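Local coordinates for uracil-dna glycosylase (PDB 4UQM), which belongs to the uracil-DNA glycosylase superfamily, an alpha/beta fold built on a four-stranded parallel sheet, and is modelled here with bound DNA, at residues L78-D83 / S185-K190; K113-D118 / R219-T224; N142-V147 / G159-T164. The protein carries 1 engineered substitution. One frame throughout, in Å; residues are numbered along the deposited sequence.

Interaction 1. Residues L78-D83 / S185-K190. With nucleotides of chain B.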
loop_
_atom_site.group_PDB
_atom_site.type_symbol
_atom_site.label_atom_id
_atom_site.label_comp_id
_atom_site.label_asym_id
_atom_site.label_seq_id
_atom_site.Cartn_x
_atom_site.Cartn_y
_atom_site.Cartn_z
ATOM N N LEU A 78 7.022 1.826 -3.534
ATOM C CA LEU A 78 6.011 1.973 -2.522
ATOM C C LEU A 78 4.740 2.425 -3.219
ATOM O O LEU A 78 4.706 3.478 -3.772
ATOM C CB LEU A 78 6.457 2.976 -1.438
ATOM C CG LEU A 78 5.559 3.084 -0.199
ATOM C CD1 LEU A 78 6.316 3.700 0.950
ATOM C CD2 LEU A 78 4.290 3.903 -0.494
ATOM N N ILE A 79 3.733 1.563 -3.218
ATOM C CA ILE A 79 2.407 1.858 -3.740
ATOM C C ILE A 79 1.559 2.344 -2.585
ATOM O O ILE A 79 1.472 1.672 -1.570
ATOM C CB ILE A 79 1.737 0.668 -4.475
ATOM C CG1 ILE A 79 2.490 0.440 -5.777
ATOM C CG2 ILE A 79 0.245 0.841 -4.711
ATOM C CD1 ILE A 79 2.040 -0.750 -6.564
ATOM N N LEU A 80 0.926 3.509 -2.725
ATOM C CA LEU A 80 0.099 4.055 -1.669
ATOM C C LEU A 80 -1.296 4.367 -2.190
ATOM O O LEU A 80 -1.460 5.227 -3.055
ATOM C CB LEU A 80 0.733 5.320 -1.099
ATOM C CG LEU A 80 0.132 5.877 0.194
ATOM C CD1 LEU A 80 0.270 4.902 1.326
ATOM C CD2 LEU A 80 0.657 7.208 0.589
ATOM N N GLY A 81 -2.265 3.573 -1.728
ATOM C CA GLY A 81 -3.683 3.861 -1.952
ATOM C C GLY A 81 -4.295 4.668 -0.822
ATOM O O GLY A 81 -3.592 5.308 -0.014
ATOM N N GLN A 82 -5.622 4.704 -0.852
ATOM C CA GLN A 82 -6.384 5.496 0.087
ATOM C C GLN A 82 -6.614 4.804 1.432
ATOM O O GLN A 82 -6.180 5.294 2.497
ATOM C CB GLN A 82 -7.701 5.913 -0.602
ATOM C CG GLN A 82 -8.652 6.689 0.315
ATOM C CD GLN A 82 -9.945 7.035 -0.354
ATOM O OE1 GLN A 82 -9.993 7.954 -1.179
ATOM N NE2 GLN A 82 -11.004 6.338 0.016
ATOM N N ASP A 83 -7.345 3.707 1.377
ATOM C CA ASP A 83 -7.712 2.959 2.571
ATOM C C ASP A 83 -8.126 1.577 2.106
ATOM O O ASP A 83 -8.242 1.313 0.895
ATOM C CB ASP A 83 -8.806 3.693 3.416
ATOM C CG ASP A 83 -10.180 3.729 2.788
ATOM O OD1 ASP A 83 -10.355 3.896 1.578
ATOM O OD2 ASP A 83 -11.173 3.560 3.563
ATOM N N SER A 185 -6.148 11.281 -4.040
ATOM C CA SER A 185 -5.891 12.545 -3.382
ATOM C C SER A 185 -5.329 12.371 -1.964
ATOM O O SER A 185 -4.475 13.140 -1.522
ATOM C CB SER A 185 -7.160 13.369 -3.347
ATOM O OG SER A 185 -7.605 13.666 -4.681
ATOM N N TYR A 186 -5.857 11.393 -1.234
ATOM C CA TYR A 186 -5.373 11.210 0.157
ATOM C C TYR A 186 -3.924 10.693 0.190
ATOM O O TYR A 186 -3.088 11.233 0.955
ATOM C CB TYR A 186 -6.332 10.304 0.951
ATOM C CG TYR A 186 -7.617 11.059 1.274
ATOM C CD1 TYR A 186 -8.685 11.105 0.391
ATOM C CD2 TYR A 186 -7.712 11.861 2.421
ATOM C CE1 TYR A 186 -9.795 11.843 0.655
ATOM C CE2 TYR A 186 -8.807 12.628 2.685
ATOM C CZ TYR A 186 -9.844 12.647 1.782
ATOM O OH TYR A 186 -10.964 13.413 2.023
ATOM N N ALA A 187 -3.584 9.762 -0.698
ATOM C CA ALA A 187 -2.207 9.305 -0.789
ATOM C C ALA A 187 -1.274 10.442 -1.210
ATOM O O ALA A 187 -0.126 10.549 -0.755
ATOM C CB ALA A 187 -2.091 8.180 -1.791
ATOM N N ARG A 188 -1.731 11.274 -2.146
ATOM C CA ARG A 188 -0.921 12.371 -2.664
ATOM C C ARG A 188 -0.547 13.435 -1.636
ATOM O O ARG A 188 0.402 14.190 -1.865
ATOM C CB ARG A 188 -1.596 12.949 -3.891
ATOM C CG ARG A 188 -1.507 11.952 -5.049
ATOM C CD ARG A 188 -2.415 12.326 -6.190
ATOM N NE ARG A 188 -1.913 13.399 -7.000
ATOM C CZ ARG A 188 -2.474 13.802 -8.146
ATOM N NH1 ARG A 188 -3.619 13.279 -8.580
ATOM N NH2 ARG A 188 -1.880 14.756 -8.839
ATOM N N LYS A 189 -1.236 13.470 -0.494
ATOM C CA LYS A 189 -0.840 14.380 0.594
ATOM C C LYS A 189 0.576 14.064 1.108
ATOM O O LYS A 189 1.199 14.942 1.705
ATOM C CB LYS A 189 -1.854 14.314 1.750
ATOM C CG LYS A 189 -3.259 14.711 1.380
ATOM C CD LYS A 189 -4.207 14.884 2.549
ATOM C CE LYS A 189 -5.616 15.199 2.053
ATOM N NZ LYS A 189 -5.703 16.332 1.131
ATOM N N LYS A 190 1.070 12.843 0.869
ATOM C CA LYS A 190 2.423 12.434 1.327
ATOM C C LYS A 190 3.547 13.008 0.441
ATOM O O LYS A 190 4.741 12.888 0.779
ATOM C CB LYS A 190 2.600 10.913 1.329
ATOM C CG LYS A 190 1.583 10.075 2.020
ATOM C CD LYS A 190 1.508 10.350 3.439
ATOM C CE LYS A 190 0.749 9.231 4.155
ATOM N NZ LYS A 190 0.300 9.768 5.436
ATOM P P DT B 11 -9.147 10.279 -6.064
ATOM O OP1 DT B 11 -8.031 10.011 -6.992
ATOM O OP2 DT B 11 -8.834 10.579 -4.634
ATOM O "O5'" DT B 11 -9.932 11.562 -6.631
ATOM C "C5'" DT B 11 -9.934 11.789 -8.057
ATOM C "C4'" DT B 11 -10.570 13.144 -8.277
ATOM O "O4'" DT B 11 -11.997 13.067 -7.999
ATOM C "C3'" DT B 11 -10.010 14.236 -7.361
ATOM O "O3'" DT B 11 -10.158 15.463 -8.064
ATOM C "C2'" DT B 11 -11.079 14.382 -6.300
ATOM C "C1'" DT B 11 -12.326 14.116 -7.145
ATOM N N1 DT B 11 -13.564 13.794 -6.423
ATOM C C2 DT B 11 -14.738 14.312 -6.926
ATOM O O2 DT B 11 -14.795 14.920 -7.980
ATOM N N3 DT B 11 -15.849 14.040 -6.174
ATOM C C4 DT B 11 -15.899 13.323 -4.985
ATOM O O4 DT B 11 -16.971 13.135 -4.427
ATOM C C5 DT B 11 -14.637 12.824 -4.513
ATOM C C7 DT B 11 -14.601 12.034 -3.240
ATOM C C6 DT B 11 -13.546 13.075 -5.244
HETATM O O HOH W 1 -7.950 9.162 -2.415
#
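S185 N points almost straight at a phosphate oxygen of DT11 of chain B: its hydrogen bond to OP2 measures 2.8 Å, with an N-H...acceptor angle of 175°. The hydroxyl of S185 lies beside its own backbone N and so faces the same oxygen, OG to OP2 being 3.3 Å, a weak and unsettled contact. Water 1 gives one proton to DT11 OP2 of chain B at 2.8 Å and the other to Q82 OE1 at 2.7 Å, and it takes a long bond from Y186 N. The extended Q82 side chain runs alongside the Y186 ring, with its amide turned 86° from the ring plane. Q82 NE2 donates to D83 OD1 at 3.0 Å, so both amide ends are committed and the amide flip is defined. D83 OD2 in turn takes the N153 backbone N-H. Behind this polar layer L80, near the end of strand 77-81 of the parallel sheet, packs CD2 on A187 CB at 3.8 Å, and A187 CB also rests close to L80 O. L80 CD2 also meets K190 CG crosswise at 3.3 Å, tighter than usual for two carbons; the ammonium of K190 goes on to a salt bridge with D165. No hydrogen bond joins the two segments directly, so their polar link runs through water. One direct backbone N-H and a second through water 1 would be expected to favour the phosphate's negative charge.

Interaction 2. Residues K113-D118 / R219-T224; sequences KELTED and RPFSKT
D118 holds CG anti to its backbone N (chi1 -172°), which swings the carboxylate from the last turn of helix 106-118 to the start of helix 220-230. E114, one turn earlier, has the same first torsion but bends at chi2 (68°), bringing OE2 to R219 N at 2.9 Å while OE1 takes G217 N. The two oxygens of D118 divide the work. OD1 receives R219 NE at 2.6 Å on its anti lone pair, the core of a salt bridge, and S222 OG at 2.6 Å on its syn lone pair. OD2 is approached from above the carboxylate plane by S222 N at 2.8 Å, with F221 N adding a weak bond. Bent at chi3, R219 also reaches D118 O with NH2 (2.9 Å), so the guanidinium grips acid and backbone side-on and its rotation is fixed. Beside this polar cluster, L115 CD2 lies over one face of the F221 ring, 3.7 Å from its centroid, in a CH-pi contact; P220 CG covers the opposite face, and W238 meets the ring edge-to-face. The short axes approach to 9.3 Å at 53°. A carboxylate set against the first N-H groups of a helix is a familiar way of binding a helix N-terminus, where the helix dipole would favour the negative charge. Here it joins two helices of the alpha/beta fold, with P220 reaching I202 on outermost strand 200-204 of the parallel sheet.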
loop_
_atom_site.group_PDB
_atom_site.type_symbol
_atom_site.label_atom_id
_atom_site.label_comp_id
_atom_site.label_asym_id
_atom_site.label_seq_id
_atom_site.Cartn_x
_atom_site.Cartn_y
_atom_site.Cartn_z
ATOM N N LYS A 113 -6.204 -3.588 -16.215
ATOM C CA LYS A 113 -6.442 -2.961 -17.540
ATOM C C LYS A 113 -5.278 -2.070 -17.897
ATOM O O LYS A 113 -4.775 -2.093 -19.037
ATOM C CB LYS A 113 -7.769 -2.146 -17.577
ATOM C CG LYS A 113 -9.036 -2.978 -17.620
ATOM C CD LYS A 113 -10.309 -2.121 -17.569
ATOM C CE LYS A 113 -11.327 -2.651 -16.591
ATOM N NZ LYS A 113 -12.556 -1.815 -16.494
ATOM N N GLU A 114 -4.822 -1.268 -16.945
ATOM C CA GLU A 114 -3.734 -0.365 -17.183
ATOM C C GLU A 114 -2.408 -1.135 -17.430
ATOM O O GLU A 114 -1.633 -0.796 -18.350
ATOM C CB GLU A 114 -3.614 0.632 -16.032
ATOM C CG GLU A 114 -2.487 1.640 -16.208
ATOM C CD GLU A 114 -2.693 2.632 -17.321
ATOM O OE1 GLU A 114 -3.834 2.803 -17.791
ATOM O OE2 GLU A 114 -1.674 3.289 -17.709
ATOM N N LEU A 115 -2.141 -2.168 -16.633
ATOM C CA LEU A 115 -0.971 -3.066 -16.859
ATOM C C LEU A 115 -0.985 -3.702 -18.234
ATOM O O LEU A 115 0.048 -3.772 -18.888
ATOM C CB LEU A 115 -0.958 -4.155 -15.785
ATOM C CG LEU A 115 -0.243 -3.795 -14.490
ATOM C CD1 LEU A 115 -0.578 -4.791 -13.399
ATOM C CD2 LEU A 115 1.288 -3.744 -14.709
ATOM N N THR A 116 -2.164 -4.140 -18.682
ATOM C CA THR A 116 -2.309 -4.775 -19.991
ATOM C C THR A 116 -1.886 -3.798 -21.090
ATOM O O THR A 116 -1.213 -4.210 -22.026
ATOM C CB THR A 116 -3.753 -5.260 -20.182
ATOM O OG1 THR A 116 -4.010 -6.296 -19.227
ATOM C CG2 THR A 116 -4.007 -5.829 -21.606
ATOM N N GLU A 117 -2.178 -2.507 -20.942
ATOM C CA GLU A 117 -1.775 -1.543 -21.932
ATOM C C GLU A 117 -0.349 -1.042 -21.739
ATOM O O GLU A 117 0.306 -0.713 -22.715
ATOM C CB GLU A 117 -2.735 -0.359 -21.929
ATOM C CG GLU A 117 -4.166 -0.707 -22.267
ATOM C CD GLU A 117 -4.341 -1.531 -23.546
ATOM O OE1 GLU A 117 -3.880 -1.109 -24.626
ATOM O OE2 GLU A 117 -4.931 -2.649 -23.473
ATOM N N ASP A 118 0.115 -0.976 -20.492
ATOM C CA ASP A 118 1.331 -0.294 -20.163
ATOM C C ASP A 118 2.585 -1.191 -20.325
ATOM O O ASP A 118 3.664 -0.699 -20.644
ATOM C CB ASP A 118 1.230 0.186 -18.702
ATOM C CG ASP A 118 2.366 1.080 -18.279
ATOM O OD1 ASP A 118 2.971 1.756 -19.165
ATOM O OD2 ASP A 118 2.657 1.123 -17.045
ATOM N N ARG A 219 0.356 5.241 -17.033
ATOM C CA ARG A 219 1.560 4.381 -17.234
ATOM C C ARG A 219 2.506 4.295 -16.057
ATOM O O ARG A 219 3.696 4.434 -16.217
ATOM C CB ARG A 219 2.307 4.884 -18.469
ATOM C CG ARG A 219 1.458 4.776 -19.721
ATOM C CD ARG A 219 2.296 4.773 -21.005
ATOM N NE ARG A 219 2.966 3.469 -21.128
ATOM C CZ ARG A 219 3.865 3.080 -22.015
ATOM N NH1 ARG A 219 4.257 3.861 -23.011
ATOM N NH2 ARG A 219 4.367 1.856 -21.899
ATOM N N PRO A 220 1.989 4.008 -14.866
ATOM C CA PRO A 220 2.861 4.070 -13.700
ATOM C C PRO A 220 3.863 2.885 -13.671
ATOM O O PRO A 220 4.915 2.974 -13.056
ATOM C CB PRO A 220 1.871 4.011 -12.549
ATOM C CG PRO A 220 0.715 3.230 -13.088
ATOM C CD PRO A 220 0.593 3.678 -14.503
ATOM N N PHE A 221 3.485 1.773 -14.276
ATOM C CA PHE A 221 4.232 0.495 -14.151
ATOM C C PHE A 221 5.507 0.555 -15.007
ATOM O O PHE A 221 6.628 0.241 -14.532
ATOM C CB PHE A 221 3.318 -0.686 -14.465
ATOM C CG PHE A 221 2.023 -0.658 -13.693
ATOM C CD1 PHE A 221 2.003 -0.918 -12.308
ATOM C CD2 PHE A 221 0.855 -0.281 -14.318
ATOM C CE1 PHE A 221 0.830 -0.837 -11.572
ATOM C CE2 PHE A 221 -0.348 -0.210 -13.570
ATOM C CZ PHE A 221 -0.324 -0.461 -12.198
ATOM N N SER A 222 5.364 1.067 -16.225
ATOM C CA SER A 222 6.516 1.273 -17.072
ATOM C C SER A 222 7.394 2.416 -16.571
ATOM O O SER A 222 8.617 2.321 -16.615
ATOM C CB SER A 222 6.115 1.495 -18.523
ATOM O OG SER A 222 5.320 2.639 -18.642
ATOM N N LYS A 223 6.777 3.507 -16.134
ATOM C CA LYS A 223 7.553 4.610 -15.568
ATOM C C LYS A 223 8.366 4.129 -14.371
ATOM O O LYS A 223 9.539 4.452 -14.244
ATOM C CB LYS A 223 6.647 5.775 -15.171
ATOM C CG LYS A 223 6.097 6.518 -16.358
ATOM C CD LYS A 223 5.057 7.516 -15.934
ATOM C CE LYS A 223 4.506 8.294 -17.112
ATOM N NZ LYS A 223 3.237 8.961 -16.733
ATOM N N THR A 224 7.758 3.268 -13.527
ATOM C CA THR A 224 8.485 2.733 -12.372
ATOM C C THR A 224 9.715 1.937 -12.821
ATOM O O THR A 224 10.809 2.098 -12.283
ATOM C CB THR A 224 7.524 1.863 -11.530
ATOM O OG1 THR A 224 6.548 2.709 -10.936
ATOM C CG2 THR A 224 8.274 1.097 -10.434
#

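Interaction 3. Residues N142-V147 / G159-T164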
loop_
_atom_site.group_PDB
_atom_site.type_symbol
_atom_site.label_atom_id
_atom_site.label_comp_id
_atom_site.label_asym_id
_atom_site.label_seq_id
_atom_site.Cartn_x
_atom_site.Cartn_y
_atom_site.Cartn_z
ATOM N N ASN A 142 -1.601 1.565 2.176
ATOM C CA ASN A 142 -2.662 2.593 2.054
ATOM C C ASN A 142 -2.386 3.693 3.059
ATOM O O ASN A 142 -1.728 3.445 4.079
ATOM C CB ASN A 142 -4.020 1.962 2.380
ATOM C CG ASN A 142 -4.606 1.130 1.247
ATOM O OD1 ASN A 142 -4.713 1.596 0.122
ATOM N ND2 ASN A 142 -5.083 -0.096 1.561
ATOM N N ALA A 143 -2.885 4.900 2.766
ATOM C CA ALA A 143 -2.694 5.994 3.665
ATOM C C ALA A 143 -3.307 5.766 5.044
ATOM O O ALA A 143 -2.774 6.287 6.066
ATOM C CB ALA A 143 -3.207 7.289 3.050
ATOM N N VAL A 144 -4.444 5.077 5.037
ATOM C CA VAL A 144 -5.201 4.722 6.229
ATOM C C VAL A 144 -5.295 3.215 6.200
ATOM O O VAL A 144 -5.554 2.633 5.130
ATOM C CB VAL A 144 -6.604 5.422 6.185
ATOM C CG1 VAL A 144 -7.642 4.788 7.085
ATOM C CG2 VAL A 144 -6.424 6.920 6.421
ATOM N N LEU A 145 -5.086 2.541 7.357
ATOM C CA LEU A 145 -4.913 1.083 7.355
ATOM C C LEU A 145 -6.068 0.263 7.870
ATOM O O LEU A 145 -6.011 -0.990 7.904
ATOM C CB LEU A 145 -3.621 0.729 8.100
ATOM C CG LEU A 145 -2.323 1.256 7.439
ATOM C CD1 LEU A 145 -1.160 0.715 8.236
ATOM C CD2 LEU A 145 -2.149 0.758 6.001
ATOM N N THR A 146 -7.177 0.948 8.204
ATOM C CA THR A 146 -8.430 0.242 8.543
ATOM C C THR A 146 -9.609 1.034 7.964
ATOM O O THR A 146 -9.459 2.208 7.568
ATOM C CB THR A 146 -8.607 0.145 10.077
ATOM O OG1 THR A 146 -8.520 1.437 10.684
ATOM C CG2 THR A 146 -7.588 -0.804 10.717
ATOM N N VAL A 147 -10.767 0.399 7.912
ATOM C CA VAL A 147 -11.990 1.022 7.412
ATOM C C VAL A 147 -13.193 0.325 8.003
ATOM O O VAL A 147 -13.166 -0.864 8.296
ATOM C CB VAL A 147 -12.019 0.945 5.877
ATOM C CG1 VAL A 147 -12.072 -0.495 5.367
ATOM C CG2 VAL A 147 -13.160 1.770 5.298
ATOM N N GLY A 159 -5.635 9.272 13.093
ATOM C CA GLY A 159 -4.303 8.967 13.526
ATOM C C GLY A 159 -3.489 8.138 12.602
ATOM O O GLY A 159 -2.261 8.157 12.689
ATOM N N TRP A 160 -4.115 7.422 11.650
ATOM C CA TRP A 160 -3.297 6.608 10.770
ATOM C C TRP A 160 -2.324 7.430 9.935
ATOM O O TRP A 160 -1.237 6.963 9.580
ATOM C CB TRP A 160 -4.153 5.774 9.788
ATOM C CG TRP A 160 -4.707 4.512 10.348
ATOM C CD1 TRP A 160 -6.038 4.158 10.477
ATOM C CD2 TRP A 160 -3.953 3.424 10.854
ATOM N NE1 TRP A 160 -6.131 2.891 11.026
ATOM C CE2 TRP A 160 -4.862 2.435 11.273
ATOM C CE3 TRP A 160 -2.582 3.178 11.006
ATOM C CZ2 TRP A 160 -4.426 1.235 11.846
ATOM C CZ3 TRP A 160 -2.155 1.986 11.573
ATOM C CH2 TRP A 160 -3.078 1.033 11.970
ATOM N N GLU A 161 -2.756 8.621 9.530
ATOM C CA GLU A 161 -1.912 9.431 8.643
ATOM C C GLU A 161 -0.586 9.786 9.251
ATOM O O GLU A 161 0.411 9.821 8.525
ATOM C CB GLU A 161 -2.643 10.708 8.212
ATOM C CG GLU A 161 -3.850 10.475 7.309
ATOM C CD GLU A 161 -5.164 10.144 8.007
ATOM O OE1 GLU A 161 -5.192 9.936 9.259
ATOM O OE2 GLU A 161 -6.207 10.131 7.281
ATOM N N HIS A 162 -0.523 9.959 10.573
ATOM C CA HIS A 162 0.774 10.198 11.209
ATOM C C HIS A 162 1.644 8.945 11.098
ATOM O O HIS A 162 2.838 9.023 10.887
ATOM C CB HIS A 162 0.570 10.531 12.679
ATOM C CG HIS A 162 -0.123 11.820 12.918
ATOM N ND1 HIS A 162 0.342 13.008 12.404
ATOM C CD2 HIS A 162 -1.205 12.123 13.669
ATOM C CE1 HIS A 162 -0.449 13.994 12.811
ATOM N NE2 HIS A 162 -1.414 13.476 13.556
ATOM N N PHE A 163 1.038 7.789 11.299
ATOM C CA PHE A 163 1.787 6.529 11.216
ATOM C C PHE A 163 2.266 6.268 9.782
ATOM O O PHE A 163 3.441 5.917 9.571
ATOM C CB PHE A 163 0.923 5.380 11.682
ATOM C CG PHE A 163 1.626 4.045 11.595
ATOM C CD1 PHE A 163 2.578 3.703 12.544
ATOM C CD2 PHE A 163 1.406 3.196 10.509
ATOM C CE1 PHE A 163 3.284 2.509 12.417
ATOM C CE2 PHE A 163 2.087 2.002 10.391
ATOM C CZ PHE A 163 3.009 1.632 11.362
ATOM N N THR A 164 1.397 6.449 8.796
ATOM C CA THR A 164 1.855 6.220 7.433
ATOM C C THR A 164 2.796 7.334 6.950
ATOM O O THR A 164 3.661 7.066 6.117
ATOM C CB THR A 164 0.713 5.939 6.445
ATOM O OG1 THR A 164 -0.177 7.034 6.442
ATOM C CG2 THR A 164 0.014 4.668 6.818
#
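In this alpha/beta fold, the loop that leaves strand 138-142, an outermost strand of the parallel sheet, packs on the first turn of helix 160-172, and W160 is the plate around which the contact is organised. G159, with positive phi, occupies the N-cap position just before it. The loop crosses one face of the indole: L145 CB stands 3.6 Å from the centroid of the six-membered ring and only 3° off its normal, a CH-pi contact over the ring centre, while L145 N lies over the same face near the five-membered ring. From CB the leucine continues across the plate at about a right angle to W160, and CD1 comes down on CZ3 at 3.7 Å. The indole edge is used differently. W160 NE1 donates to T146 OG1 at 2.8 Å (N-H...acceptor angle 153°), with the oxygen near the ring plane, so the orientation of the ring is fixed both from its face and from its edge. T146 OG1, set between its own backbone N and carbonyl carbon, is also hydrogen-bonded to H155 ND1. V144 splits its branches: CG1 meets W160 CD1 at 3.8 Å, and CG2 lies 3.3 Å from OE2 of E161, a carboxylate oxygen bonded to G157 N. V144 and E161 run in one direction, whereas L145 and T164 pass head to tail. One turn into the helix, T164 sets its methyl where the strand passes into the loop, CG2 to A143 O being 3.3 Å and to N142 O 3.5 Å. Its hydroxyl donates to A143 O, OG1 to O 2.7 Å, in the carbonyl plane and on a lone pair, with a C=O...donor angle of 129°.

How the interactions relate
Interactions 1 and 3 adjoin, their centres about 10 Å apart. G81 O and A143 N, 2.9 Å apart, probably form a hydrogen bond between strand 77-81 and the residue just after its neighbour, strand 138-142, and K190 NZ lies 3.0 Å from T164 OG1, probably a second bond, tying the segment after strand 179-183 to helix 160-172. Interaction 2 stands apart, its centre about 18 Å from that of interaction 1 and about 26 Å from that of interaction 3, across the chain's centre from the latter. Interaction 1 contacts the DNA phosphate directly; at the nearest atoms interaction 2 is about 4 Å from the nucleic acid, K113 packing on a sugar, and interaction 3 about 9 Å.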